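PDB 1TY0: putative exotoxin (superantigen) from Streptococcus pyogenes, which probably acts as a superantigen toxin that binds T-cell receptors, and can use the same surface to form dimers. Local coordinates for residues A[50-55]-A[85-90]; A[21-26]-A[70-75]; A[105-110]-A[203-208]; A[153-158]-A[173-178]. All coordinates share one frame; numbering follows the deposited sequence.

Contact 1: residues A[50-55]-A[85-90]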
loop_
_atom_site.group_PDB
_atom_site.type_symbol
_atom_site.label_atom_id
_atom_site.label_comp_id
_atom_site.label_asym_id
_atom_site.label_seq_id
_atom_site.Cartn_x
_atom_site.Cartn_y
_atom_site.Cartn_z
ATOM N N PHE A 50 6.406 12.929 -11.675
ATOM C CA PHE A 50 6.440 11.787 -10.772
ATOM C C PHE A 50 7.213 10.661 -11.436
ATOM O O PHE A 50 7.009 10.351 -12.612
ATOM C CB PHE A 50 5.010 11.324 -10.470
ATOM C CG PHE A 50 4.821 10.768 -9.086
ATOM C CD1 PHE A 50 5.488 9.615 -8.680
ATOM C CD2 PHE A 50 3.983 11.408 -8.180
ATOM C CE1 PHE A 50 5.322 9.108 -7.386
ATOM C CE2 PHE A 50 3.808 10.912 -6.886
ATOM C CZ PHE A 50 4.480 9.760 -6.489
ATOM N N SER A 51 8.108 10.038 -10.688
ATOM C CA SER A 51 8.870 8.950 -11.263
ATOM C C SER A 51 8.961 7.765 -10.323
ATOM O O SER A 51 8.491 7.804 -9.182
ATOM C CB SER A 51 10.280 9.431 -11.631
ATOM O OG SER A 51 10.942 9.973 -10.503
ATOM N N VAL A 52 9.549 6.699 -10.836
ATOM C CA VAL A 52 9.752 5.492 -10.058
ATOM C C VAL A 52 11.228 5.149 -10.152
ATOM O O VAL A 52 11.797 5.122 -11.245
ATOM C CB VAL A 52 8.937 4.311 -10.614
ATOM C CG1 VAL A 52 9.308 3.015 -9.872
ATOM C CG2 VAL A 52 7.447 4.593 -10.463
ATOM N N ASP A 53 11.850 4.929 -9.000
ATOM C CA ASP A 53 13.248 4.534 -8.954
ATOM C C ASP A 53 13.292 3.060 -8.605
ATOM O O ASP A 53 12.968 2.674 -7.485
ATOM C CB ASP A 53 14.027 5.308 -7.890
ATOM C CG ASP A 53 15.359 4.647 -7.566
ATOM O OD1 ASP A 53 15.987 4.096 -8.499
ATOM O OD2 ASP A 53 15.778 4.673 -6.388
ATOM N N SER A 54 13.676 2.236 -9.572
ATOM C CA SER A 54 13.776 0.804 -9.336
ATOM C C SER A 54 15.246 0.452 -9.163
ATOM O O SER A 54 16.032 0.587 -10.094
ATOM C CB SER A 54 13.208 0.017 -10.519
ATOM O OG SER A 54 13.439 -1.369 -10.325
ATOM N N GLU A 55 15.610 0.000 -7.971
ATOM C CA GLU A 55 16.992 -0.370 -7.690
ATOM C C GLU A 55 17.167 -1.867 -7.921
ATOM O O GLU A 55 16.362 -2.673 -7.453
ATOM C CB GLU A 55 17.335 -0.010 -6.248
ATOM C CG GLU A 55 18.785 -0.251 -5.873
ATOM C CD GLU A 55 19.063 0.099 -4.428
ATOM O OE1 GLU A 55 18.878 1.280 -4.056
ATOM O OE2 GLU A 55 19.462 -0.807 -3.661
ATOM N N TYR A 85 8.465 6.895 -6.340
ATOM C CA TYR A 85 8.192 5.629 -5.670
ATOM C C TYR A 85 9.515 4.858 -5.667
ATOM O O TYR A 85 10.222 4.830 -6.674
ATOM C CB TYR A 85 7.142 4.805 -6.421
ATOM C CG TYR A 85 5.720 5.273 -6.227
ATOM C CD1 TYR A 85 5.180 5.419 -4.951
ATOM C CD2 TYR A 85 4.908 5.546 -7.323
ATOM C CE1 TYR A 85 3.855 5.826 -4.771
ATOM C CE2 TYR A 85 3.587 5.953 -7.159
ATOM C CZ TYR A 85 3.067 6.088 -5.885
ATOM O OH TYR A 85 1.753 6.462 -5.737
ATOM N N TYR A 86 9.837 4.226 -4.544
ATOM C CA TYR A 86 11.077 3.460 -4.427
ATOM C C TYR A 86 10.763 1.975 -4.317
ATOM O O TYR A 86 10.101 1.533 -3.375
ATOM C CB TYR A 86 11.874 3.941 -3.211
ATOM C CG TYR A 86 12.357 5.357 -3.389
ATOM C CD1 TYR A 86 13.418 5.639 -4.249
ATOM C CD2 TYR A 86 11.708 6.427 -2.770
ATOM C CE1 TYR A 86 13.822 6.945 -4.497
ATOM C CE2 TYR A 86 12.109 7.751 -3.016
ATOM C CZ TYR A 86 13.164 7.994 -3.881
ATOM O OH TYR A 86 13.567 9.280 -4.153
ATOM N N ILE A 87 11.227 1.213 -5.306
ATOM C CA ILE A 87 10.989 -0.230 -5.350
ATOM C C ILE A 87 12.267 -0.958 -5.757
ATOM O O ILE A 87 13.235 -0.328 -6.185
ATOM C CB ILE A 87 9.896 -0.591 -6.393
ATOM C CG1 ILE A 87 10.347 -0.153 -7.793
ATOM C CG2 ILE A 87 8.571 0.095 -6.028
ATOM C CD1 ILE A 87 9.421 -0.611 -8.918
ATOM N N TYR A 88 12.267 -2.279 -5.607
ATOM C CA TYR A 88 13.405 -3.102 -6.019
ATOM C C TYR A 88 12.906 -3.902 -7.215
ATOM O O TYR A 88 11.865 -4.557 -7.126
ATOM C CB TYR A 88 13.822 -4.072 -4.909
ATOM C CG TYR A 88 14.399 -3.419 -3.680
ATOM C CD1 TYR A 88 15.481 -2.541 -3.772
ATOM C CD2 TYR A 88 13.894 -3.716 -2.414
ATOM C CE1 TYR A 88 16.051 -1.979 -2.629
ATOM C CE2 TYR A 88 14.458 -3.161 -1.267
ATOM C CZ TYR A 88 15.534 -2.295 -1.382
ATOM O OH TYR A 88 16.099 -1.747 -0.242
ATOM N N GLY A 89 13.630 -3.850 -8.330
ATOM C CA GLY A 89 13.210 -4.585 -9.513
ATOM C C GLY A 89 11.800 -4.242 -9.981
ATOM O O GLY A 89 11.404 -3.071 -9.978
ATOM N N GLY A 90 11.051 -5.270 -10.385
ATOM C CA GLY A 90 9.685 -5.095 -10.855
ATOM C C GLY A 90 9.557 -4.478 -12.240
ATOM O O GLY A 90 8.476 -4.059 -12.640
#

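Contact 2: residues A[21-26]-A[70-75]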
loop_
_atom_site.group_PDB
_atom_site.type_symbol
_atom_site.label_atom_id
_atom_site.label_comp_id
_atom_site.label_asym_id
_atom_site.label_seq_id
_atom_site.Cartn_x
_atom_site.Cartn_y
_atom_site.Cartn_z
ATOM N N ILE A 21 -0.186 -2.075 -0.921
ATOM C CA ILE A 21 -0.670 -1.761 -2.261
ATOM C C ILE A 21 0.571 -1.605 -3.136
ATOM O O ILE A 21 1.451 -0.807 -2.828
ATOM C CB ILE A 21 -1.459 -0.432 -2.271
ATOM C CG1 ILE A 21 -2.809 -0.632 -1.574
ATOM C CG2 ILE A 21 -1.658 0.059 -3.706
ATOM C CD1 ILE A 21 -3.745 -1.538 -2.326
ATOM N N PRO A 22 0.651 -2.356 -4.245
ATOM C CA PRO A 22 1.826 -2.252 -5.116
ATOM C C PRO A 22 1.854 -1.068 -6.066
ATOM O O PRO A 22 0.825 -0.460 -6.358
ATOM C CB PRO A 22 1.796 -3.570 -5.883
ATOM C CG PRO A 22 0.321 -3.794 -6.062
ATOM C CD PRO A 22 -0.248 -3.433 -4.699
ATOM N N VAL A 23 3.058 -0.752 -6.532
ATOM C CA VAL A 23 3.264 0.301 -7.519
ATOM C C VAL A 23 3.025 -0.471 -8.809
ATOM O O VAL A 23 3.814 -1.344 -9.171
ATOM C CB VAL A 23 4.706 0.826 -7.485
ATOM C CG1 VAL A 23 4.927 1.790 -8.643
ATOM C CG2 VAL A 23 4.972 1.522 -6.161
ATOM N N ASP A 24 1.934 -0.144 -9.495
ATOM C CA ASP A 24 1.523 -0.855 -10.700
ATOM C C ASP A 24 1.225 0.115 -11.835
ATOM O O ASP A 24 0.190 0.789 -11.828
ATOM C CB ASP A 24 0.265 -1.663 -10.343
ATOM C CG ASP A 24 -0.250 -2.525 -11.479
ATOM O OD1 ASP A 24 0.163 -2.346 -12.639
ATOM O OD2 ASP A 24 -1.107 -3.392 -11.195
ATOM N N TYR A 25 2.132 0.192 -12.808
ATOM C CA TYR A 25 1.950 1.089 -13.947
ATOM C C TYR A 25 2.432 0.417 -15.218
ATOM O O TYR A 25 3.441 -0.281 -15.205
ATOM C CB TYR A 25 2.731 2.385 -13.725
ATOM C CG TYR A 25 2.152 3.226 -12.614
ATOM C CD1 TYR A 25 1.033 4.019 -12.835
ATOM C CD2 TYR A 25 2.684 3.178 -11.324
ATOM C CE1 TYR A 25 0.449 4.746 -11.802
ATOM C CE2 TYR A 25 2.106 3.898 -10.283
ATOM C CZ TYR A 25 0.987 4.678 -10.531
ATOM O OH TYR A 25 0.377 5.368 -9.511
ATOM N N THR A 26 1.728 0.645 -16.322
ATOM C CA THR A 26 2.123 0.019 -17.577
ATOM C C THR A 26 2.501 1.014 -18.673
ATOM O O THR A 26 2.036 2.160 -18.685
ATOM C CB THR A 26 1.001 -0.901 -18.105
ATOM O OG1 THR A 26 -0.212 -0.152 -18.223
ATOM C CG2 THR A 26 0.772 -2.069 -17.147
ATOM N N VAL A 70 8.452 0.315 -20.526
ATOM C CA VAL A 70 8.439 -0.803 -19.597
ATOM C C VAL A 70 7.210 -0.794 -18.709
ATOM O O VAL A 70 6.503 0.210 -18.607
ATOM C CB VAL A 70 9.678 -0.785 -18.669
ATOM C CG1 VAL A 70 10.954 -0.957 -19.485
ATOM C CG2 VAL A 70 9.724 0.517 -17.884
ATOM N N ASN A 71 6.957 -1.940 -18.087
ATOM C CA ASN A 71 5.859 -2.077 -17.146
ATOM C C ASN A 71 6.483 -2.167 -15.771
ATOM O O ASN A 71 7.590 -2.692 -15.607
ATOM C CB ASN A 71 5.049 -3.335 -17.426
ATOM C CG ASN A 71 4.303 -3.251 -18.737
ATOM O OD1 ASN A 71 3.820 -2.186 -19.108
ATOM N ND2 ASN A 71 4.195 -4.375 -19.441
ATOM N N ILE A 72 5.763 -1.659 -14.782
ATOM C CA ILE A 72 6.247 -1.661 -13.418
ATOM C C ILE A 72 5.272 -2.355 -12.486
ATOM O O ILE A 72 4.072 -2.076 -12.510
ATOM C CB ILE A 72 6.410 -0.223 -12.878
ATOM C CG1 ILE A 72 7.400 0.555 -13.741
ATOM C CG2 ILE A 72 6.853 -0.265 -11.410
ATOM C CD1 ILE A 72 7.447 2.040 -13.411
ATOM N N PHE A 73 5.792 -3.275 -11.688
ATOM C CA PHE A 73 4.988 -3.931 -10.663
ATOM C C PHE A 73 5.974 -4.193 -9.544
ATOM O O PHE A 73 6.683 -5.206 -9.541
ATOM C CB PHE A 73 4.371 -5.252 -11.112
ATOM C CG PHE A 73 3.284 -5.729 -10.186
ATOM C CD1 PHE A 73 3.604 -6.300 -8.958
ATOM C CD2 PHE A 73 1.944 -5.527 -10.500
ATOM C CE1 PHE A 73 2.602 -6.657 -8.056
ATOM C CE2 PHE A 73 0.936 -5.883 -9.602
ATOM C CZ PHE A 73 1.270 -6.448 -8.377
ATOM N N GLY A 74 6.026 -3.263 -8.602
ATOM C CA GLY A 74 6.956 -3.399 -7.498
ATOM C C GLY A 74 6.346 -3.000 -6.178
ATOM O O GLY A 74 5.415 -2.190 -6.125
ATOM N N LEU A 75 6.874 -3.571 -5.101
ATOM C CA LEU A 75 6.364 -3.258 -3.773
ATOM C C LEU A 75 7.225 -2.162 -3.167
ATOM O O LEU A 75 8.446 -2.311 -3.054
ATOM C CB LEU A 75 6.381 -4.520 -2.902
ATOM C CG LEU A 75 5.750 -5.747 -3.576
ATOM C CD1 LEU A 75 5.758 -6.938 -2.613
ATOM C CD2 LEU A 75 4.327 -5.421 -4.009
HETATM O O HOH W 1 2.279 -3.504 -13.879
#

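Contact 3: residues A[105-110]-A[203-208]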
loop_
_atom_site.group_PDB
_atom_site.type_symbol
_atom_site.label_atom_id
_atom_site.label_comp_id
_atom_site.label_asym_id
_atom_site.label_seq_id
_atom_site.Cartn_x
_atom_site.Cartn_y
_atom_site.Cartn_z
ATOM N N VAL A 105 -2.590 -21.908 -13.580
ATOM C CA VAL A 105 -2.988 -23.056 -12.782
ATOM C C VAL A 105 -1.851 -23.505 -11.880
ATOM O O VAL A 105 -0.681 -23.418 -12.250
ATOM C CB VAL A 105 -3.399 -24.236 -13.693
ATOM C CG1 VAL A 105 -3.832 -25.427 -12.851
ATOM C CG2 VAL A 105 -4.522 -23.802 -14.617
ATOM N N GLY A 106 -2.203 -23.983 -10.692
ATOM C CA GLY A 106 -1.190 -24.441 -9.764
ATOM C C GLY A 106 -1.705 -25.491 -8.805
ATOM O O GLY A 106 -2.912 -25.728 -8.710
ATOM N N ASN A 107 -0.777 -26.121 -8.093
ATOM C CA ASN A 107 -1.112 -27.155 -7.125
ATOM C C ASN A 107 -0.792 -26.676 -5.723
ATOM O O ASN A 107 0.241 -26.046 -5.492
ATOM C CB ASN A 107 -0.311 -28.430 -7.398
ATOM C CG ASN A 107 -0.641 -29.052 -8.736
ATOM O OD1 ASN A 107 -1.783 -29.443 -8.984
ATOM N ND2 ASN A 107 0.357 -29.149 -9.607
ATOM N N LEU A 108 -1.688 -26.971 -4.791
ATOM C CA LEU A 108 -1.491 -26.599 -3.401
ATOM C C LEU A 108 -1.289 -27.875 -2.595
ATOM O O LEU A 108 -2.227 -28.651 -2.416
ATOM C CB LEU A 108 -2.712 -25.853 -2.866
ATOM C CG LEU A 108 -2.746 -25.641 -1.348
ATOM C CD1 LEU A 108 -1.618 -24.716 -0.900
ATOM C CD2 LEU A 108 -4.090 -25.066 -0.968
ATOM N N LEU A 109 -0.065 -28.089 -2.127
ATOM C CA LEU A 109 0.255 -29.264 -1.329
ATOM C C LEU A 109 0.550 -28.879 0.112
ATOM O O LEU A 109 1.250 -27.896 0.376
ATOM C CB LEU A 109 1.462 -30.002 -1.909
ATOM C CG LEU A 109 1.259 -30.645 -3.285
ATOM C CD1 LEU A 109 1.344 -29.584 -4.365
ATOM C CD2 LEU A 109 2.316 -31.708 -3.512
ATOM N N ILE A 110 0.002 -29.656 1.038
ATOM C CA ILE A 110 0.212 -29.427 2.460
ATOM C C ILE A 110 0.716 -30.727 3.062
ATOM O O ILE A 110 0.047 -31.760 2.990
ATOM C CB ILE A 110 -1.086 -28.998 3.153
ATOM C CG1 ILE A 110 -1.637 -27.745 2.465
ATOM C CG2 ILE A 110 -0.820 -28.731 4.627
ATOM C CD1 ILE A 110 -2.938 -27.240 3.032
ATOM N N HIS A 203 3.159 -24.050 -14.853
ATOM C CA HIS A 203 2.271 -24.061 -13.697
ATOM C C HIS A 203 3.100 -23.738 -12.469
ATOM O O HIS A 203 4.299 -23.486 -12.568
ATOM C CB HIS A 203 1.627 -25.439 -13.519
ATOM C CG HIS A 203 2.614 -26.539 -13.283
ATOM N ND1 HIS A 203 3.417 -27.046 -14.282
ATOM C CD2 HIS A 203 2.955 -27.204 -12.153
ATOM C CE1 HIS A 203 4.210 -27.975 -13.778
ATOM N NE2 HIS A 203 3.951 -28.090 -12.489
ATOM N N PHE A 204 2.462 -23.745 -11.308
ATOM C CA PHE A 204 3.176 -23.471 -10.075
ATOM C C PHE A 204 2.739 -24.466 -9.013
ATOM O O PHE A 204 1.723 -25.148 -9.156
ATOM C CB PHE A 204 2.912 -22.033 -9.606
ATOM C CG PHE A 204 1.538 -21.811 -9.047
ATOM C CD1 PHE A 204 1.271 -22.051 -7.705
ATOM C CD2 PHE A 204 0.506 -21.356 -9.863
ATOM C CE1 PHE A 204 -0.005 -21.839 -7.180
ATOM C CE2 PHE A 204 -0.771 -21.141 -9.352
ATOM C CZ PHE A 204 -1.029 -21.382 -8.006
ATOM N N ASP A 205 3.529 -24.553 -7.954
ATOM C CA ASP A 205 3.236 -25.443 -6.850
ATOM C C ASP A 205 3.463 -24.663 -5.573
ATOM O O ASP A 205 4.427 -23.912 -5.463
ATOM C CB ASP A 205 4.174 -26.657 -6.855
ATOM C CG ASP A 205 3.919 -27.595 -8.016
ATOM O OD1 ASP A 205 2.804 -28.150 -8.099
ATOM O OD2 ASP A 205 4.837 -27.782 -8.844
ATOM N N ILE A 206 2.557 -24.829 -4.621
ATOM C CA ILE A 206 2.672 -24.188 -3.324
ATOM C C ILE A 206 2.809 -25.337 -2.338
ATOM O O ILE A 206 1.924 -26.189 -2.252
ATOM C CB ILE A 206 1.410 -23.383 -2.949
ATOM C CG1 ILE A 206 1.241 -22.194 -3.893
ATOM C CG2 ILE A 206 1.517 -22.892 -1.504
ATOM C CD1 ILE A 206 -0.042 -21.412 -3.657
ATOM N N TYR A 207 3.925 -25.369 -1.617
ATOM C CA TYR A 207 4.166 -26.412 -0.625
ATOM C C TYR A 207 4.098 -25.808 0.770
ATOM O O TYR A 207 4.940 -24.990 1.130
ATOM C CB TYR A 207 5.556 -27.024 -0.814
ATOM C CG TYR A 207 5.752 -27.791 -2.103
ATOM C CD1 TYR A 207 5.302 -29.105 -2.234
ATOM C CD2 TYR A 207 6.408 -27.209 -3.184
ATOM C CE1 TYR A 207 5.507 -29.820 -3.414
ATOM C CE2 TYR A 207 6.616 -27.912 -4.365
ATOM C CZ TYR A 207 6.167 -29.216 -4.475
ATOM O OH TYR A 207 6.393 -29.912 -5.641
ATOM N N LEU A 208 3.094 -26.188 1.548
ATOM C CA LEU A 208 2.983 -25.686 2.910
ATOM C C LEU A 208 3.274 -26.843 3.861
ATOM O O LEU A 208 2.858 -27.974 3.612
ATOM C CB LEU A 208 1.581 -25.141 3.177
ATOM C CG LEU A 208 1.162 -23.949 2.319
ATOM C CD1 LEU A 208 -0.226 -23.483 2.740
ATOM C CD2 LEU A 208 2.177 -22.831 2.479
#

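Contact 4: residues A[153-158]-A[173-178]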
loop_
_atom_site.group_PDB
_atom_site.type_symbol
_atom_site.label_atom_id
_atom_site.label_comp_id
_atom_site.label_asym_id
_atom_site.label_seq_id
_atom_site.Cartn_x
_atom_site.Cartn_y
_atom_site.Cartn_z
ATOM N N SER A 153 -2.378 -20.272 12.399
ATOM C CA SER A 153 -2.429 -21.253 11.318
ATOM C C SER A 153 -1.276 -22.214 11.616
ATOM O O SER A 153 -0.260 -21.811 12.177
ATOM C CB SER A 153 -2.220 -20.586 9.953
ATOM O OG SER A 153 -0.927 -20.022 9.854
ATOM N N PRO A 154 -1.414 -23.496 11.242
ATOM C CA PRO A 154 -0.366 -24.492 11.494
ATOM C C PRO A 154 0.856 -24.426 10.581
ATOM O O PRO A 154 1.867 -25.076 10.842
ATOM C CB PRO A 154 -1.114 -25.810 11.341
ATOM C CG PRO A 154 -2.059 -25.498 10.216
ATOM C CD PRO A 154 -2.585 -24.120 10.600
ATOM N N TYR A 155 0.763 -23.641 9.516
ATOM C CA TYR A 155 1.855 -23.525 8.557
ATOM C C TYR A 155 3.027 -22.732 9.121
ATOM O O TYR A 155 2.872 -21.584 9.536
ATOM C CB TYR A 155 1.320 -22.893 7.272
ATOM C CG TYR A 155 -0.002 -23.504 6.866
ATOM C CD1 TYR A 155 -0.122 -24.882 6.683
ATOM C CD2 TYR A 155 -1.146 -22.720 6.732
ATOM C CE1 TYR A 155 -1.348 -25.466 6.383
ATOM C CE2 TYR A 155 -2.382 -23.296 6.431
ATOM C CZ TYR A 155 -2.473 -24.670 6.260
ATOM O OH TYR A 155 -3.683 -25.259 5.980
ATOM N N ILE A 156 4.199 -23.360 9.143
ATOM C CA ILE A 156 5.399 -22.725 9.669
ATOM C C ILE A 156 6.571 -22.797 8.696
ATOM O O ILE A 156 7.648 -22.266 8.971
ATOM C CB ILE A 156 5.809 -23.363 11.010
ATOM C CG1 ILE A 156 6.008 -24.871 10.840
ATOM C CG2 ILE A 156 4.742 -23.079 12.055
ATOM C CD1 ILE A 156 6.467 -25.575 12.107
ATOM N N LYS A 157 6.351 -23.465 7.568
ATOM C CA LYS A 157 7.358 -23.602 6.519
ATOM C C LYS A 157 6.603 -23.677 5.194
ATOM O O LYS A 157 5.488 -24.199 5.138
ATOM C CB LYS A 157 8.179 -24.882 6.705
ATOM C CG LYS A 157 8.923 -24.977 8.019
ATOM C CD LYS A 157 9.644 -26.312 8.136
ATOM C CE LYS A 157 10.315 -26.454 9.493
ATOM N NZ LYS A 157 10.957 -27.787 9.659
ATOM N N GLY A 158 7.199 -23.159 4.127
ATOM C CA GLY A 158 6.525 -23.200 2.842
ATOM C C GLY A 158 7.384 -22.720 1.695
ATOM O O GLY A 158 8.298 -21.918 1.887
ATOM N N ASN A 173 11.326 -19.345 -0.688
ATOM C CA ASN A 173 10.895 -19.547 0.688
ATOM C C ASN A 173 9.770 -18.559 0.993
ATOM O O ASN A 173 9.922 -17.356 0.782
ATOM C CB ASN A 173 12.087 -19.315 1.620
ATOM C CG ASN A 173 11.730 -19.446 3.086
ATOM O OD1 ASN A 173 10.684 -19.980 3.446
ATOM N ND2 ASN A 173 12.621 -18.971 3.947
ATOM N N LEU A 174 8.640 -19.064 1.477
ATOM C CA LEU A 174 7.497 -18.211 1.793
ATOM C C LEU A 174 7.568 -17.609 3.191
ATOM O O LEU A 174 6.795 -16.715 3.536
ATOM C CB LEU A 174 6.194 -19.003 1.634
ATOM C CG LEU A 174 5.767 -19.257 0.185
ATOM C CD1 LEU A 174 4.588 -20.219 0.158
ATOM C CD2 LEU A 174 5.402 -17.935 -0.483
ATOM N N TYR A 175 8.502 -18.098 3.997
ATOM C CA TYR A 175 8.664 -17.600 5.356
ATOM C C TYR A 175 10.061 -17.004 5.482
ATOM O O TYR A 175 10.788 -17.273 6.438
ATOM C CB TYR A 175 8.448 -18.752 6.342
ATOM C CG TYR A 175 7.005 -19.214 6.371
ATOM C CD1 TYR A 175 6.531 -20.158 5.455
ATOM C CD2 TYR A 175 6.096 -18.647 7.257
ATOM C CE1 TYR A 175 5.177 -20.514 5.421
ATOM C CE2 TYR A 175 4.746 -18.998 7.237
ATOM C CZ TYR A 175 4.292 -19.927 6.319
ATOM O OH TYR A 175 2.950 -20.252 6.297
ATOM N N ASP A 176 10.408 -16.173 4.502
ATOM C CA ASP A 176 11.717 -15.535 4.435
ATOM C C ASP A 176 11.870 -14.221 5.198
ATOM O O ASP A 176 11.984 -13.149 4.597
ATOM C CB ASP A 176 12.109 -15.341 2.964
ATOM C CG ASP A 176 11.095 -14.515 2.179
ATOM O OD1 ASP A 176 9.883 -14.610 2.465
ATOM O OD2 ASP A 176 11.520 -13.782 1.260
ATOM N N ALA A 177 11.886 -14.309 6.525
ATOM C CA ALA A 177 12.063 -13.126 7.358
ATOM C C ALA A 177 12.420 -13.505 8.787
ATOM O O ALA A 177 12.293 -14.665 9.181
ATOM C CB ALA A 177 10.791 -12.281 7.361
ATOM N N THR A 178 12.888 -12.517 9.545
ATOM C CA THR A 178 13.200 -12.700 10.957
ATOM C C THR A 178 12.206 -11.767 11.641
ATOM O O THR A 178 11.509 -11.006 10.972
ATOM C CB THR A 178 14.634 -12.244 11.325
ATOM O OG1 THR A 178 14.716 -10.816 11.260
ATOM C CG2 THR A 178 15.649 -12.848 10.370
HETATM O O HOH W 2 9.898 -22.115 4.904
#

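Contact 1: residues A[50-55]-A[85-90]
This is the parallel strand pair of the OB-fold barrel, where strand 51-55 runs beside strand 84-93. The backbone ladder alternates from strand to strand. Y85 N donates to S51 O, and D53 N donates to Y85 O at 2.8 Å, almost along the C=O axis. I87 N then bonds D53 O in a nearly straight line (175°), and E55 N returns to I87 O. At the far end G89 N reaches E55 O from above the carbonyl plane. There S54 adds a side-chain bond. Its OG, anti to the backbone N, donates to G89 O at 2.7 Å.
V52, S54, Y85 and I87 share one face, where Y85 and I87 also meet V23. F50 CE1 lies over one face of the Y85 ring, near its rim, 3.6 Å from Y85 CD2. The ring planes are 40° apart. V52 CG1 meets I87 CD1 at 3.8 Å. Y85 OH is hydrogen-bonded to K46 NZ.
D53, E55, Y86 and Y88 lie on the other face. D53 OD2 sits at the ring edge, in plane, 3.3 Å from Y86 CD1. D53 OD1 lies close to D37 OD2, which may raise the proton affinity of the pair. E55 runs alongside Y88, with E55 OE2 3.8 Å from Y88 CE1. The S54 hydroxyl thus extends the ladder's grip to G89, just past the bridged residues, while the E55 carboxylate finds its charge partner in K191.

Contact 2: residues A[21-26]-A[70-75]
The tight part of this antiparallel OB-fold pair is its backbone, with V23 packed on I72 and P22 on F73. V23 and G74 form a hydrogen-bonded pair, with V23 N to G74 O at 2.8 Å and G74 N back to V23 O. Y25 and I72 form the next one, and I72 N meets Y25 O at 2.7 Å, nearly along the C=O axis. V23 CG1 and I72 CG2 lie side by side, 3.9 Å apart. I87 of strand 84-93 packs against I72. On the other face P22 CG touches the ring tip, 3.6 Å from F73 CZ, and helix 131-146 also packs on this ring.
The D24 end of this second face is the wet side. D24 CG is anti to the backbone N (chi1 -177°), and D24 OD2 comes obliquely to the F73 ring, 3.6 Å from F73 CE2. A water at the edge of the F73 ring donates to D24 OD1 at 2.7 Å. The same water donates to I72 O, also at 2.7 Å.
I72 O therefore accepts from both Y25 N and the water. The water joins two acceptors that could not bond each other, and so ties the partly exposed carboxylate to the ladder.

Contact 3: residues A[105-110]-A[203-208]
Backbone hydrogen bonds join strand 105-110 and segment 203-208 of strand 201-209 as a parallel pair in the beta-grasp domain. F204 N to V105 O is the longest, at 3.3 Å. N107 grips the other strand twice, its N giving to F204 O and its O taking I206 N. L109 does the same, with L109 N aligned on the C=O axis of I206 O and L109 O receiving L208 N at 2.8 Å.
One side-chain hydrogen bond crosses. N107 and D205 lie side by side, both with CG anti to the carbonyl carbon. N107 ND2 donates to D205 OD1 at 3.0 Å, on the syn lone pair, with the amide and carboxylate planes only 15° apart.
An aromatic contact lies on the opposite face. F204 CG takes the crowded position between N and the carbonyl carbon (chi1 73°), which folds the ring across the neighbouring strand. G106 CA makes a CH-pi contact over the ring centre, 3.4 Å from the centroid of F204.
Apolar contacts follow on both faces. L108 CD1 meets I206 CG2 at 3.7 Å, beneath helix 131-146. L109 CD2 meets Y207 CE1 at 3.7 Å.
H203 and D205 are zinc ligands together with H169, though no zinc is bound to this chain here. The N107 side-chain hydrogen bond probably helps to hold the D205 carboxylate in this rotation. It would be expected to favour the ionised form, consistent with a zinc ligand.

Contact 4: residues A[153-158]-A[173-178]
The Y175 ring lies flat against the backbone of 156-157. One face carries I156 C over its centre, with K157 N nearer the rim, and G158 CA lies at the edge, in plane. The ring also meets Y149 edge-to-face. Y175 CG is anti to its carbonyl carbon (chi1 -69°), which carries the ring across to the other segment. Y175 CD1 comes within 3.3 Å of G158 N. The tip reaches Y155, with Y175 OH 3.3 Å from Y155 CB, and this hydroxyl is hydrogen-bonded to I148 O. The Y155 ring has P154 CG over one face, toward the rim.
One direct hydrogen bond joins the segments. L174 N donates to G158 O at 2.9 Å in an almost straight line (176°), from above the carbonyl plane. N173 forms an Asx turn, its OD1 accepting Y175 N at 2.9 Å. A water donates to N173 OD1 at 2.7 Å and accepts from G158 N at 3.0 Å, so the asparagine oxygen has two donors and is linked to the neighbouring strand 157-164.
I156 and K157 form a classic beta bulge opposite W209. The contact lies at the edge of the beta-grasp sheet, where strand 157-164 begins and the outermost strand 168-173 ends. L174 packs on helix 131-146, and I156 and Y175 touch helix 5-18.

Contacts 1 and 2 are buried in the OB-fold barrel and share its sheet, because strands 69-74 and 84-93 are neighbours. They are joined by a probable hydrogen bond between F73 N and G90 O, 3.0 Å apart. Contacts 3 and 4 belong to the beta-grasp domain and are only partly buried. They meet where Y155 packs on I110 and L208. The centres of contacts 1 and 3 are about 30 Å apart, on opposite sides of the chain's centre. Contacts 1 and 3 are both parallel ladders, but contact 3 carries zinc ligands on its more exposed face. Contact 2 is antiparallel. Contact 4 replaces a ladder with one direct bond, a water bridge and a tyrosine ring.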